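Local coordinates for protein sucrose 6(F)-phosphate phosphorylase (Thermoanaerobacterium thermosaccharolyticum DSM 571, PDB 6S9V) that belongs to the alpha-amylase-like phosphorylases, enzymes built round a closed beta/alpha barrel, at residues A[84-87]-A[88-91]; A[197-200]-A[201-205]; A[225-228]-A[229-232]; A[258-261]-A[262-265]; A[430-433]-A[434-438]. All coordinates share one frame; numbering follows the deposited sequence.

Interaction 1 (A[84-87]-A[88-91]); sequences IKKM and AENF
The ring of Phe-91 meets the last helical turn at its edge: Met-87 O lies near the ring plane, 3.6 Å from Phe-91 CD2, and Met-87 CG sits 3.8 Å from the same CD2. The two side chains run at a slant to each other. Met-87 has CG anti to its backbone N (chi1 -167°), which carries the chain out on the side where the Phe-91 ring stands. The extended Glu-89 chain lies along the Lys-86 backbone, its OE1 3.7 Å from Lys-86 CA and slanting past Lys-86 CG at 3.9 Å; the ammonium of Lys-86 stays well away, so this is a contact with the backbone and the aliphatic stem and no salt bridge.

Helix 81-88 ends here. Ala-88 N bonds to Ile-84 O at 2.8 Å, whereas Glu-89 N has shifted to Lys-86 O at 3.1 Å and keeps a weak bond to Lys-85 O. Met-87 O takes two donors, Phe-91 N almost in line with the carbonyl and Asn-90 N from above its plane, both at 2.9 Å. Ile-84, Met-87 and Phe-91 face helix 34-44 and strand 51-54. Two bonds on one carbonyl fix the turn into strand 92-97, while apolar groups point inward and charged ones outward.

Interaction 2 (A[197-200]-A[201-205]); sequences FKTF and SNFGV
Between Phe-197 and Val-205 the backbone runs out of its helix, Ser-201 N still bonding to Phe-197 O at 2.8 Å and Asn-202 N to Lys-198 O at 2.9 Å, before Phe-203 leaves helical angles.

Val-205 turns its side chain back to the helix, placing CB 3.8 Å from Phe-200 CB, with CG2 beside Phe-200 O. The Phe-200 ring itself leads away, to Leu-95 and Val-208 of the barrel strands. On the outer side, Thr-199 and Phe-203 lie next to each other and point the same way. Thr-199 has its methyl anti to the backbone N and OG1 beside it (chi1 -62°): the methyl CG2 reaches Phe-203 CE2 at 4.1 Å, while OG1 bonds to Glu-195 O a turn earlier. Asn-202 OD1 stands 3.4 Å above the plane of the Phe-203 ring, over its centre, and the ring also stacks with Trp-81. Ser-201 OG is held by Tyr-245 O.

At the helix end Phe-200 O accepts two bonds, from Phe-203 N and from Val-205 N, each at 3.1 Å; the donors come from opposite faces of the carbonyl plane. Phe-203 N also makes a weak bond to Thr-199 O. Gly-204, at a phi of 92°, is the C-prime residue, and its N bonds to Ser-201 O. With Val-205 N to Phe-200 O, this makes a Schellman motif, closing helix 187-202 and leading the chain into barrel strand 207-210.

Interaction 3 (A[225-228]-A[229-232]); sequences FFVE and PEIY
The start of helix 230-244, reached by a loop that follows barrel strand 207-210, is where Phe-226, Ile-231 and Tyr-232 pack together. Ile-231 places its CG2 methyl over one face of the Phe-226 ring, 3.9 Å from the centroid and 13° off the normal, a CH-pi contact. That methyl sits between the backbone N and carbonyl carbon of its own residue, since CG1 takes the place anti to N (chi1 -175°); CG1 makes looser contact, 4.1 Å from Phe-226 CE1. Tyr-232 meets the same ring in an offset edge-to-face pair: the edge of Phe-226 is turned to the face of Tyr-232, with centroids 5.6 Å apart and planes at 89°.

The bond from Ile-231 N to Val-227 O, 2.8 Å and nearly in line with the carbonyl, closes the turn that leads into the helix. This turn contains a cis peptide linking Glu-228 to Pro-229, and Tyr-232 N bonds back to Pro-229 O. In the barrel this helix leads on from strand 207-210 towards strand 248-251, and helix 257-265 lies alongside, its Val-259 and Leu-263 touching Phe-226.

Glu-228 runs beside Tyr-232, pointing the same way; its OE1 lies at the edge of the tyrosine ring, 3.6 Å from Tyr-232 CE2, and is held by a salt bridge to Lys-262. Glu-230 bends at chi2, bringing OE1 back to 3.3 Å from the carbonyl carbon C of Glu-228, a contact without a hydrogen bond, and to 3.8 Å from Val-227 CG1, while OE2 forms a salt bridge with Lys-219.

Interaction 4 (A[258-261]-A[262-265]); sequences EVQY and KLAE
Four consecutive backbone hydrogen bonds join Glu-258 through Tyr-261 to the residues four places on. Lys-262 N reaches Glu-258 O at 3.0 Å, Leu-263 N reaches Val-259 O at 3.1 Å, and Ala-264 N meets Gln-260 O at 3.1 Å with an N-H...O angle of 171°. Glu-265 N to Tyr-261 O, at 2.8 Å, is the shortest of the four.

Apolar contact along this turn is looser, Val-259 CG1 and Leu-263 CD1 being 4.4 Å apart. Leu-263 also has CG close over Val-259 O, at 3.4 Å, and touches Ile-270 on strand 269-271.

A loose van der Waals approach brings the amide oxygen OE1 of Gln-260 to 4.1 Å from Leu-263 CD1, the two side chains slanting past one another. Gln-260 bends at chi2 (-91°), which swings its amide across toward Leu-263; its NE2 makes a weak bond to Tyr-271 O.

The polar ends look to partners beyond this turn. Tyr-261 OH bonds to Asn-297 O and its ring meets Phe-257 edge-to-face, whereas Glu-265 OE2 bonds to His-8 of the N-terminal histidine tag. The extended chain of Lys-262 carries NZ off the turn to Glu-228.

The regular i to i+4 ladder is that of an alpha-helix; lying between parallel strands 248-251 and 269-271 and packing on the latter, it is the crossover helix of a beta-alpha-beta unit of the barrel.

Interaction 5 (A[430-433]-A[434-438]); sequences QKNV and VQRLL
Asn-432 and Arg-436, one helical turn apart, slant across each other, amide and guanidinium planes 40° apart. With chi1 at -178° the Asn-432 amide swings away from its own N and toward the following turn, which brings OD1 to 3.2 Å from Arg-436 CD. A water bridges the polar ends: it donates to Asn-432 OD1 at 2.6 Å and accepts from Arg-436 NH1 at 2.9 Å, lying in the guanidinium plane at its edge. The bend of Arg-436 at chi3 (67°) turns the guanidinium toward this water; salt bridges to the terminal carboxylate of Val-502 and to Asp-373 hold it further, so the positive group is probably well balanced in charge.

Lys-431 is the N-cap of helix 432-446. Its carbonyl O accepts from Gln-435 N at 3.0 Å, nearly in line with the C=O, and weakly from Val-434 N. The next bonds are Arg-436 N to Asn-432 O, 2.9 Å, and Leu-437 N to Val-433 O, 3.0 Å.

Val-434 CG2 slants past the Lys-431 stem, 4.1 Å from Lys-431 CB, and comes equally near Val-433 CG1. Both valines touch Ala-398, and Val-433 also packs on Leu-376 of helix 372-384.

In the fold
Along the chain the five contacts follow one another in series. Interactions 1 to 4 sit at helix ends and turns of the outer helical layer of the eight-stranded parallel barrel: 1 and 2 close helices 81-88 and 187-202, which lead into strands 92-97 and 207-210, and touch, Ala-88 CB lying 3.8 Å from Gly-204 O. Interactions 3 and 4, centres 13 Å apart, are joined by a salt bridge and by Tyr-232 packing on Leu-263. The two pairs stand apart, centres 27 to 35 Å. Interaction 5 begins helix 432-446 after the last barrel strand, 388-392, lies across the chain's centre from interaction 3, and links the C-terminal end to the barrel's helical layer.

Interaction 1 (A[84-87]-A[88-91])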
loop_
_atom_site.group_PDB
_atom_site.type_symbol
_atom_site.label_atom_id
_atom_site.label_comp_id
_atom_site.label_asym_id
_atom_site.label_seq_id
_atom_site.Cartn_x
_atom_site.Cartn_y
_atom_site.Cartn_z
ATOM N N ILE A 84 -15.512 2.098 -13.061
ATOM C CA ILE A 84 -14.401 1.174 -12.830
ATOM C C ILE A 84 -14.254 0.218 -14.008
ATOM O O ILE A 84 -13.144 -0.062 -14.482
ATOM C CB ILE A 84 -14.623 0.398 -11.517
ATOM C CG1 ILE A 84 -14.784 1.350 -10.330
ATOM C CG2 ILE A 84 -13.485 -0.592 -11.265
ATOM C CD1 ILE A 84 -13.528 1.988 -9.876
ATOM N N LYS A 85 -15.374 -0.338 -14.464
ATOM C CA LYS A 85 -15.353 -1.260 -15.591
ATOM C C LYS A 85 -14.733 -0.606 -16.817
ATOM O O LYS A 85 -13.937 -1.230 -17.527
ATOM C CB LYS A 85 -16.771 -1.731 -15.892
ATOM C CG LYS A 85 -16.877 -2.788 -16.984
ATOM C CD LYS A 85 -18.336 -3.127 -17.240
ATOM C CE LYS A 85 -18.498 -4.284 -18.210
ATOM N NZ LYS A 85 -19.938 -4.619 -18.400
ATOM N N LYS A 86 -15.084 0.657 -17.077
ATOM C CA LYS A 86 -14.530 1.357 -18.227
ATOM C C LYS A 86 -13.030 1.554 -18.071
ATOM O O LYS A 86 -12.271 1.350 -19.025
ATOM C CB LYS A 86 -15.241 2.701 -18.407
ATOM C CG LYS A 86 -14.670 3.575 -19.508
ATOM C CD LYS A 86 -15.564 4.778 -19.778
ATOM C CE LYS A 86 -14.878 5.791 -20.682
ATOM N NZ LYS A 86 -15.791 6.898 -21.079
ATOM N N MET A 87 -12.584 1.911 -16.869
ATOM C CA MET A 87 -11.153 2.054 -16.624
ATOM C C MET A 87 -10.438 0.718 -16.797
ATOM O O MET A 87 -9.313 0.667 -17.308
ATOM C CB MET A 87 -10.917 2.621 -15.221
ATOM C CG MET A 87 -9.487 3.107 -14.959
ATOM S SD MET A 87 -9.220 3.759 -13.278
ATOM C CE MET A 87 -10.489 5.016 -13.278
ATOM N N ALA A 88 -11.077 -0.376 -16.370
ATOM C CA ALA A 88 -10.476 -1.698 -16.508
ATOM C C ALA A 88 -10.299 -2.104 -17.966
ATOM O O ALA A 88 -9.515 -3.013 -18.260
ATOM C CB ALA A 88 -11.329 -2.734 -15.780
ATOM N N GLU A 89 -10.991 -1.445 -18.889
ATOM C CA GLU A 89 -10.762 -1.722 -20.298
ATOM C C GLU A 89 -9.405 -1.212 -20.762
ATOM O O GLU A 89 -8.872 -1.717 -21.753
ATOM C CB GLU A 89 -11.868 -1.083 -21.138
ATOM C CG GLU A 89 -13.253 -1.659 -20.898
ATOM C CD GLU A 89 -14.350 -0.859 -21.591
ATOM O OE1 GLU A 89 -14.201 0.377 -21.733
ATOM O OE2 GLU A 89 -15.349 -1.474 -22.025
ATOM N N ASN A 90 -8.826 -0.243 -20.052
ATOM C CA ASN A 90 -7.570 0.369 -20.448
ATOM C C ASN A 90 -6.432 0.157 -19.459
ATOM O O ASN A 90 -5.268 0.314 -19.848
ATOM C CB ASN A 90 -7.771 1.882 -20.630
ATOM C CG ASN A 90 -8.924 2.211 -21.561
ATOM O OD1 ASN A 90 -9.921 2.810 -21.143
ATOM N ND2 ASN A 90 -8.812 1.799 -22.813
ATOM N N PHE A 91 -6.730 -0.191 -18.208
ATOM C CA PHE A 91 -5.740 -0.344 -17.153
ATOM C C PHE A 91 -6.077 -1.566 -16.311
ATOM O O PHE A 91 -7.247 -1.887 -16.122
ATOM C CB PHE A 91 -5.701 0.899 -16.238
ATOM C CG PHE A 91 -5.470 2.185 -16.978
ATOM C CD1 PHE A 91 -4.190 2.609 -17.269
ATOM C CD2 PHE A 91 -6.542 2.970 -17.384
ATOM C CE1 PHE A 91 -3.972 3.793 -17.962
ATOM C CE2 PHE A 91 -6.334 4.154 -18.069
ATOM C CZ PHE A 91 -5.047 4.566 -18.359
#

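Interaction 2 (A[197-200]-A[201-205])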
loop_
_atom_site.group_PDB
_atom_site.type_symbol
_atom_site.label_atom_id
_atom_site.label_comp_id
_atom_site.label_asym_id
_atom_site.label_seq_id
_atom_site.Cartn_x
_atom_site.Cartn_y
_atom_site.Cartn_z
ATOM N N PHE A 197 -15.417 -10.650 -3.986
ATOM C CA PHE A 197 -14.623 -11.147 -5.112
ATOM C C PHE A 197 -15.472 -11.250 -6.377
ATOM O O PHE A 197 -15.032 -10.869 -7.472
ATOM C CB PHE A 197 -14.013 -12.515 -4.780
ATOM C CG PHE A 197 -12.833 -12.466 -3.834
ATOM C CD1 PHE A 197 -11.915 -11.431 -3.877
ATOM C CD2 PHE A 197 -12.638 -13.483 -2.912
ATOM C CE1 PHE A 197 -10.830 -11.401 -3.003
ATOM C CE2 PHE A 197 -11.561 -13.461 -2.040
ATOM C CZ PHE A 197 -10.653 -12.425 -2.090
ATOM N N LYS A 198 -16.684 -11.789 -6.250
ATOM C CA LYS A 198 -17.569 -11.915 -7.404
ATOM C C LYS A 198 -17.928 -10.555 -7.984
ATOM O O LYS A 198 -17.917 -10.366 -9.208
ATOM C CB LYS A 198 -18.828 -12.672 -6.985
ATOM C CG LYS A 198 -19.812 -12.931 -8.092
ATOM C CD LYS A 198 -20.828 -13.979 -7.667
ATOM C CE LYS A 198 -21.730 -14.378 -8.821
ATOM N NZ LYS A 198 -22.787 -13.348 -9.036
ATOM N N THR A 199 -18.258 -9.596 -7.120
ATOM C CA THR A 199 -18.566 -8.242 -7.573
ATOM C C THR A 199 -17.365 -7.610 -8.267
ATOM O O THR A 199 -17.484 -7.078 -9.379
ATOM C CB THR A 199 -19.013 -7.402 -6.378
ATOM O OG1 THR A 199 -20.210 -7.974 -5.828
ATOM C CG2 THR A 199 -19.271 -5.956 -6.793
ATOM N N PHE A 200 -16.195 -7.672 -7.624
ATOM C CA PHE A 200 -14.978 -7.129 -8.217
ATOM C C PHE A 200 -14.726 -7.742 -9.589
ATOM O O PHE A 200 -14.473 -7.033 -10.567
ATOM C CB PHE A 200 -13.770 -7.393 -7.312
ATOM C CG PHE A 200 -13.683 -6.491 -6.081
ATOM C CD1 PHE A 200 -14.716 -5.643 -5.740
ATOM C CD2 PHE A 200 -12.546 -6.503 -5.277
ATOM C CE1 PHE A 200 -14.625 -4.834 -4.629
ATOM C CE2 PHE A 200 -12.447 -5.676 -4.155
ATOM C CZ PHE A 200 -13.484 -4.848 -3.837
ATOM N N SER A 201 -14.768 -9.072 -9.667
ATOM C CA SER A 201 -14.499 -9.755 -10.926
ATOM C C SER A 201 -15.498 -9.347 -11.997
ATOM O O SER A 201 -15.153 -9.264 -13.183
ATOM C CB SER A 201 -14.544 -11.268 -10.707
ATOM O OG SER A 201 -14.358 -11.958 -11.923
ATOM N N ASN A 202 -16.755 -9.132 -11.601
ATOM C CA ASN A 202 -17.788 -8.759 -12.555
ATOM C C ASN A 202 -17.457 -7.451 -13.265
ATOM O O ASN A 202 -17.885 -7.239 -14.405
ATOM C CB ASN A 202 -19.130 -8.650 -11.827
ATOM C CG ASN A 202 -20.272 -8.318 -12.759
ATOM O OD1 ASN A 202 -20.707 -7.167 -12.843
ATOM N ND2 ASN A 202 -20.771 -9.326 -13.464
ATOM N N PHE A 203 -16.719 -6.555 -12.613
ATOM C CA PHE A 203 -16.405 -5.254 -13.193
ATOM C C PHE A 203 -14.943 -5.128 -13.614
ATOM O O PHE A 203 -14.443 -4.011 -13.774
ATOM C CB PHE A 203 -16.809 -4.150 -12.218
ATOM C CG PHE A 203 -18.290 -4.104 -11.962
ATOM C CD1 PHE A 203 -19.153 -3.629 -12.935
ATOM C CD2 PHE A 203 -18.819 -4.548 -10.762
ATOM C CE1 PHE A 203 -20.525 -3.596 -12.719
ATOM C CE2 PHE A 203 -20.187 -4.513 -10.533
ATOM C CZ PHE A 203 -21.039 -4.035 -11.513
ATOM N N GLY A 204 -14.250 -6.251 -13.803
ATOM C CA GLY A 204 -12.947 -6.236 -14.433
ATOM C C GLY A 204 -11.751 -6.116 -13.519
ATOM O O GLY A 204 -10.628 -6.014 -14.019
ATOM N N VAL A 205 -11.951 -6.187 -12.199
ATOM C CA VAL A 205 -10.856 -6.031 -11.245
ATOM C C VAL A 205 -10.005 -7.291 -11.237
ATOM O O VAL A 205 -10.524 -8.407 -11.114
ATOM C CB VAL A 205 -11.413 -5.735 -9.843
ATOM C CG1 VAL A 205 -10.285 -5.665 -8.817
ATOM C CG2 VAL A 205 -12.205 -4.454 -9.860
#

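Interaction 3 (A[225-228]-A[229-232])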
loop_
_atom_site.group_PDB
_atom_site.type_symbol
_atom_site.label_atom_id
_atom_site.label_comp_id
_atom_site.label_asym_id
_atom_site.label_seq_id
_atom_site.Cartn_x
_atom_site.Cartn_y
_atom_site.Cartn_z
ATOM N N PHE A 225 -1.207 -10.343 16.038
ATOM C CA PHE A 225 -0.704 -9.880 14.751
ATOM C C PHE A 225 0.053 -11.012 14.073
ATOM O O PHE A 225 0.991 -11.580 14.648
ATOM C CB PHE A 225 0.206 -8.648 14.872
ATOM C CG PHE A 225 0.650 -8.112 13.540
ATOM C CD1 PHE A 225 -0.222 -7.370 12.756
ATOM C CD2 PHE A 225 1.923 -8.365 13.062
ATOM C CE1 PHE A 225 0.177 -6.890 11.514
ATOM C CE2 PHE A 225 2.323 -7.886 11.826
ATOM C CZ PHE A 225 1.455 -7.151 11.058
ATOM N N PHE A 226 -0.347 -11.309 12.845
ATOM C CA PHE A 226 0.176 -12.415 12.054
ATOM C C PHE A 226 0.332 -13.678 12.900
ATOM O O PHE A 226 1.416 -14.250 13.035
ATOM C CB PHE A 226 1.493 -12.030 11.390
ATOM C CG PHE A 226 1.748 -12.776 10.123
ATOM C CD1 PHE A 226 1.207 -12.332 8.933
ATOM C CD2 PHE A 226 2.491 -13.942 10.129
ATOM C CE1 PHE A 226 1.412 -13.030 7.763
ATOM C CE2 PHE A 226 2.703 -14.639 8.965
ATOM C CZ PHE A 226 2.159 -14.176 7.777
ATOM N N VAL A 227 -0.789 -14.113 13.467
ATOM C CA VAL A 227 -0.806 -15.280 14.346
ATOM C C VAL A 227 -0.706 -16.526 13.473
ATOM O O VAL A 227 -1.614 -16.820 12.690
ATOM C CB VAL A 227 -2.068 -15.320 15.217
ATOM C CG1 VAL A 227 -2.042 -16.557 16.128
ATOM C CG2 VAL A 227 -2.206 -14.051 16.044
ATOM N N GLU A 228 0.425 -17.269 13.600
ATOM C CA GLU A 228 0.675 -18.496 12.861
ATOM C C GLU A 228 0.362 -19.715 13.722
ATOM O O GLU A 228 0.570 -19.690 14.938
ATOM C CB GLU A 228 2.132 -18.562 12.396
ATOM C CG GLU A 228 2.516 -17.419 11.474
ATOM C CD GLU A 228 3.979 -17.454 11.072
ATOM O OE1 GLU A 228 4.349 -18.309 10.244
ATOM O OE2 GLU A 228 4.756 -16.627 11.591
ATOM N N PRO A 229 -0.124 -20.817 13.127
ATOM C CA PRO A 229 -0.347 -21.046 11.693
ATOM C C PRO A 229 -1.720 -20.611 11.183
ATOM O O PRO A 229 -1.989 -20.722 9.986
ATOM C CB PRO A 229 -0.196 -22.565 11.575
ATOM C CG PRO A 229 -0.749 -23.067 12.870
ATOM C CD PRO A 229 -0.371 -22.041 13.917
ATOM N N GLU A 230 -2.572 -20.114 12.083
ATOM C CA GLU A 230 -3.948 -19.795 11.711
ATOM C C GLU A 230 -4.014 -18.801 10.554
ATOM O O GLU A 230 -4.870 -18.924 9.670
ATOM C CB GLU A 230 -4.702 -19.246 12.923
ATOM C CG GLU A 230 -5.032 -20.291 13.988
ATOM C CD GLU A 230 -3.904 -20.533 14.982
ATOM O OE1 GLU A 230 -2.783 -20.022 14.784
ATOM O OE2 GLU A 230 -4.152 -21.237 15.983
ATOM N N ILE A 231 -3.140 -17.798 10.548
ATOM C CA ILE A 231 -3.206 -16.791 9.493
ATOM C C ILE A 231 -3.038 -17.442 8.121
ATOM O O ILE A 231 -3.662 -17.023 7.143
ATOM C CB ILE A 231 -2.163 -15.688 9.737
ATOM C CG1 ILE A 231 -2.318 -14.567 8.709
ATOM C CG2 ILE A 231 -0.752 -16.242 9.687
ATOM C CD1 ILE A 231 -3.350 -13.567 9.070
ATOM N N TYR A 232 -2.208 -18.486 8.027
ATOM C CA TYR A 232 -1.961 -19.106 6.727
ATOM C C TYR A 232 -3.157 -19.915 6.243
ATOM O O TYR A 232 -3.357 -20.067 5.030
ATOM C CB TYR A 232 -0.695 -19.965 6.798
ATOM C CG TYR A 232 0.542 -19.157 6.497
ATOM C CD1 TYR A 232 0.847 -18.804 5.193
ATOM C CD2 TYR A 232 1.389 -18.720 7.507
ATOM C CE1 TYR A 232 1.955 -18.054 4.897
ATOM C CE2 TYR A 232 2.513 -17.963 7.215
ATOM C CZ TYR A 232 2.788 -17.637 5.903
ATOM O OH TYR A 232 3.897 -16.891 5.566
#

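Interaction 4 (A[258-261]-A[262-265])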
loop_
_atom_site.group_PDB
_atom_site.type_symbol
_atom_site.label_atom_id
_atom_site.label_comp_id
_atom_site.label_asym_id
_atom_site.label_seq_id
_atom_site.Cartn_x
_atom_site.Cartn_y
_atom_site.Cartn_z
ATOM N N GLU A 258 11.385 -11.081 7.975
ATOM C CA GLU A 258 11.222 -12.533 7.910
ATOM C C GLU A 258 9.780 -12.928 7.602
ATOM O O GLU A 258 9.540 -13.942 6.936
ATOM C CB GLU A 258 11.669 -13.171 9.234
ATOM C CG GLU A 258 13.164 -13.026 9.546
ATOM C CD GLU A 258 13.512 -11.793 10.400
ATOM O OE1 GLU A 258 12.707 -10.828 10.481
ATOM O OE2 GLU A 258 14.606 -11.804 11.006
ATOM N N VAL A 259 8.808 -12.157 8.093
ATOM C CA VAL A 259 7.404 -12.450 7.816
ATOM C C VAL A 259 7.089 -12.205 6.348
ATOM O O VAL A 259 6.493 -13.051 5.669
ATOM C CB VAL A 259 6.500 -11.606 8.733
ATOM C CG1 VAL A 259 5.056 -11.651 8.252
ATOM C CG2 VAL A 259 6.631 -12.077 10.175
ATOM N N GLN A 260 7.490 -11.044 5.838
ATOM C CA GLN A 260 7.309 -10.722 4.425
ATOM C C GLN A 260 7.998 -11.745 3.529
ATOM O O GLN A 260 7.420 -12.222 2.546
ATOM C CB GLN A 260 7.860 -9.324 4.156
ATOM C CG GLN A 260 7.006 -8.219 4.739
ATOM C CD GLN A 260 5.977 -7.737 3.745
ATOM O OE1 GLN A 260 4.920 -8.342 3.592
ATOM N NE2 GLN A 260 6.296 -6.663 3.034
ATOM N N TYR A 261 9.244 -12.091 3.848
ATOM C CA TYR A 261 9.979 -13.020 2.995
ATOM C C TYR A 261 9.333 -14.401 2.984
ATOM O O TYR A 261 9.296 -15.069 1.943
ATOM C CB TYR A 261 11.429 -13.111 3.445
ATOM C CG TYR A 261 12.303 -11.947 3.007
ATOM C CD1 TYR A 261 11.776 -10.671 2.794
ATOM C CD2 TYR A 261 13.663 -12.131 2.820
ATOM C CE1 TYR A 261 12.603 -9.609 2.399
ATOM C CE2 TYR A 261 14.486 -11.088 2.440
ATOM C CZ TYR A 261 13.961 -9.835 2.228
ATOM O OH TYR A 261 14.822 -8.827 1.836
ATOM N N LYS A 262 8.818 -14.851 4.128
ATOM C CA LYS A 262 8.156 -16.153 4.164
ATOM C C LYS A 262 6.878 -16.136 3.332
ATOM O O LYS A 262 6.559 -17.118 2.655
ATOM C CB LYS A 262 7.873 -16.544 5.612
ATOM C CG LYS A 262 7.216 -17.900 5.798
ATOM C CD LYS A 262 7.250 -18.281 7.276
ATOM C CE LYS A 262 6.280 -19.392 7.621
ATOM N NZ LYS A 262 6.194 -19.558 9.104
ATOM N N LEU A 263 6.137 -15.025 3.361
ATOM C CA LEU A 263 4.963 -14.891 2.505
ATOM C C LEU A 263 5.335 -15.044 1.035
ATOM O O LEU A 263 4.709 -15.820 0.299
ATOM C CB LEU A 263 4.301 -13.534 2.755
ATOM C CG LEU A 263 3.502 -13.446 4.048
ATOM C CD1 LEU A 263 3.110 -11.992 4.321
ATOM C CD2 LEU A 263 2.287 -14.335 3.994
ATOM N N ALA A 264 6.360 -14.309 0.590
ATOM C CA ALA A 264 6.838 -14.440 -0.785
ATOM C C ALA A 264 7.344 -15.851 -1.064
ATOM O O ALA A 264 7.074 -16.417 -2.133
ATOM C CB ALA A 264 7.949 -13.416 -1.054
ATOM N N GLU A 265 8.081 -16.437 -0.118
ATOM C CA GLU A 265 8.586 -17.797 -0.304
ATOM C C GLU A 265 7.441 -18.792 -0.467
ATOM O O GLU A 265 7.586 -19.810 -1.161
ATOM C CB GLU A 265 9.489 -18.169 0.879
ATOM C CG GLU A 265 10.296 -19.453 0.705
ATOM C CD GLU A 265 9.522 -20.712 1.067
ATOM O OE1 GLU A 265 8.656 -20.649 1.968
ATOM O OE2 GLU A 265 9.788 -21.772 0.457
#

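Interaction 5 (A[430-433]-A[434-438])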
loop_
_atom_site.group_PDB
_atom_site.type_symbol
_atom_site.label_atom_id
_atom_site.label_comp_id
_atom_site.label_asym_id
_atom_site.label_seq_id
_atom_site.Cartn_x
_atom_site.Cartn_y
_atom_site.Cartn_z
ATOM N N GLN A 430 3.156 20.383 -16.110
ATOM C CA GLN A 430 4.087 21.173 -16.897
ATOM C C GLN A 430 5.403 21.432 -16.177
ATOM O O GLN A 430 6.359 21.884 -16.820
ATOM C CB GLN A 430 3.425 22.498 -17.286
ATOM C CG GLN A 430 2.161 22.294 -18.109
ATOM C CD GLN A 430 1.554 23.589 -18.607
ATOM O OE1 GLN A 430 2.133 24.285 -19.442
ATOM N NE2 GLN A 430 0.368 23.909 -18.105
ATOM N N LYS A 431 5.492 21.133 -14.882
ATOM C CA LYS A 431 6.743 21.322 -14.160
ATOM C C LYS A 431 7.832 20.441 -14.756
ATOM O O LYS A 431 7.584 19.294 -15.139
ATOM C CB LYS A 431 6.571 20.990 -12.680
ATOM C CG LYS A 431 5.632 21.919 -11.938
ATOM C CD LYS A 431 5.909 21.883 -10.445
ATOM C CE LYS A 431 5.407 20.596 -9.804
ATOM N NZ LYS A 431 5.654 20.584 -8.329
ATOM N N ASN A 432 9.050 20.983 -14.826
ATOM C CA ASN A 432 10.147 20.239 -15.435
ATOM C C ASN A 432 10.351 18.887 -14.762
ATOM O O ASN A 432 10.559 17.878 -15.446
ATOM C CB ASN A 432 11.440 21.051 -15.378
ATOM C CG ASN A 432 12.599 20.338 -16.047
ATOM O OD1 ASN A 432 13.467 19.775 -15.381
ATOM N ND2 ASN A 432 12.608 20.343 -17.372
ATOM N N VAL A 433 10.287 18.839 -13.425
ATOM C CA VAL A 433 10.533 17.584 -12.721
ATOM C C VAL A 433 9.469 16.549 -13.072
ATOM O O VAL A 433 9.766 15.350 -13.167
ATOM C CB VAL A 433 10.614 17.812 -11.196
ATOM C CG1 VAL A 433 9.284 18.330 -10.648
ATOM C CG2 VAL A 433 11.019 16.515 -10.494
ATOM N N VAL A 434 8.225 16.984 -13.289
ATOM C CA VAL A 434 7.163 16.050 -13.644
ATOM C C VAL A 434 7.344 15.554 -15.076
ATOM O O VAL A 434 7.174 14.361 -15.362
ATOM C CB VAL A 434 5.787 16.713 -13.447
ATOM C CG1 VAL A 434 4.666 15.800 -13.942
ATOM C CG2 VAL A 434 5.585 17.067 -11.981
ATOM N N GLN A 435 7.704 16.449 -15.996
ATOM C CA GLN A 435 7.951 16.012 -17.367
ATOM C C GLN A 435 9.121 15.033 -17.424
ATOM O O GLN A 435 9.086 14.058 -18.186
ATOM C CB GLN A 435 8.195 17.219 -18.272
ATOM C CG GLN A 435 6.924 18.024 -18.638
ATOM C CD GLN A 435 5.859 17.210 -19.393
ATOM O OE1 GLN A 435 6.167 16.458 -20.322
ATOM N NE2 GLN A 435 4.594 17.376 -18.997
ATOM N N ARG A 436 10.161 15.260 -16.615
ATOM C CA ARG A 436 11.264 14.301 -16.552
ATOM C C ARG A 436 10.795 12.954 -16.021
ATOM O O ARG A 436 11.213 11.903 -16.520
ATOM C CB ARG A 436 12.395 14.831 -15.675
ATOM C CG ARG A 436 13.129 16.014 -16.252
ATOM C CD ARG A 436 14.070 16.598 -15.212
ATOM N NE ARG A 436 15.154 15.680 -14.881
ATOM C CZ ARG A 436 15.991 15.846 -13.860
ATOM N NH1 ARG A 436 15.862 16.895 -13.051
ATOM N NH2 ARG A 436 16.960 14.963 -13.647
ATOM N N LEU A 437 9.945 12.965 -14.990
ATOM C CA LEU A 437 9.445 11.716 -14.427
ATOM C C LEU A 437 8.566 10.968 -15.425
ATOM O O LEU A 437 8.635 9.734 -15.514
ATOM C CB LEU A 437 8.670 11.996 -13.142
ATOM C CG LEU A 437 8.033 10.798 -12.436
ATOM C CD1 LEU A 437 9.034 9.665 -12.218
ATOM C CD2 LEU A 437 7.418 11.257 -11.101
ATOM N N LEU A 438 7.730 11.688 -16.172
ATOM C CA LEU A 438 6.873 11.029 -17.150
ATOM C C LEU A 438 7.703 10.360 -18.242
ATOM O O LEU A 438 7.370 9.259 -18.697
ATOM C CB LEU A 438 5.890 12.038 -17.747
ATOM C CG LEU A 438 4.849 12.595 -16.761
ATOM C CD1 LEU A 438 3.941 13.610 -17.429
ATOM C CD2 LEU A 438 4.014 11.475 -16.156
HETATM O O HOH W 1 13.953 19.104 -12.875
#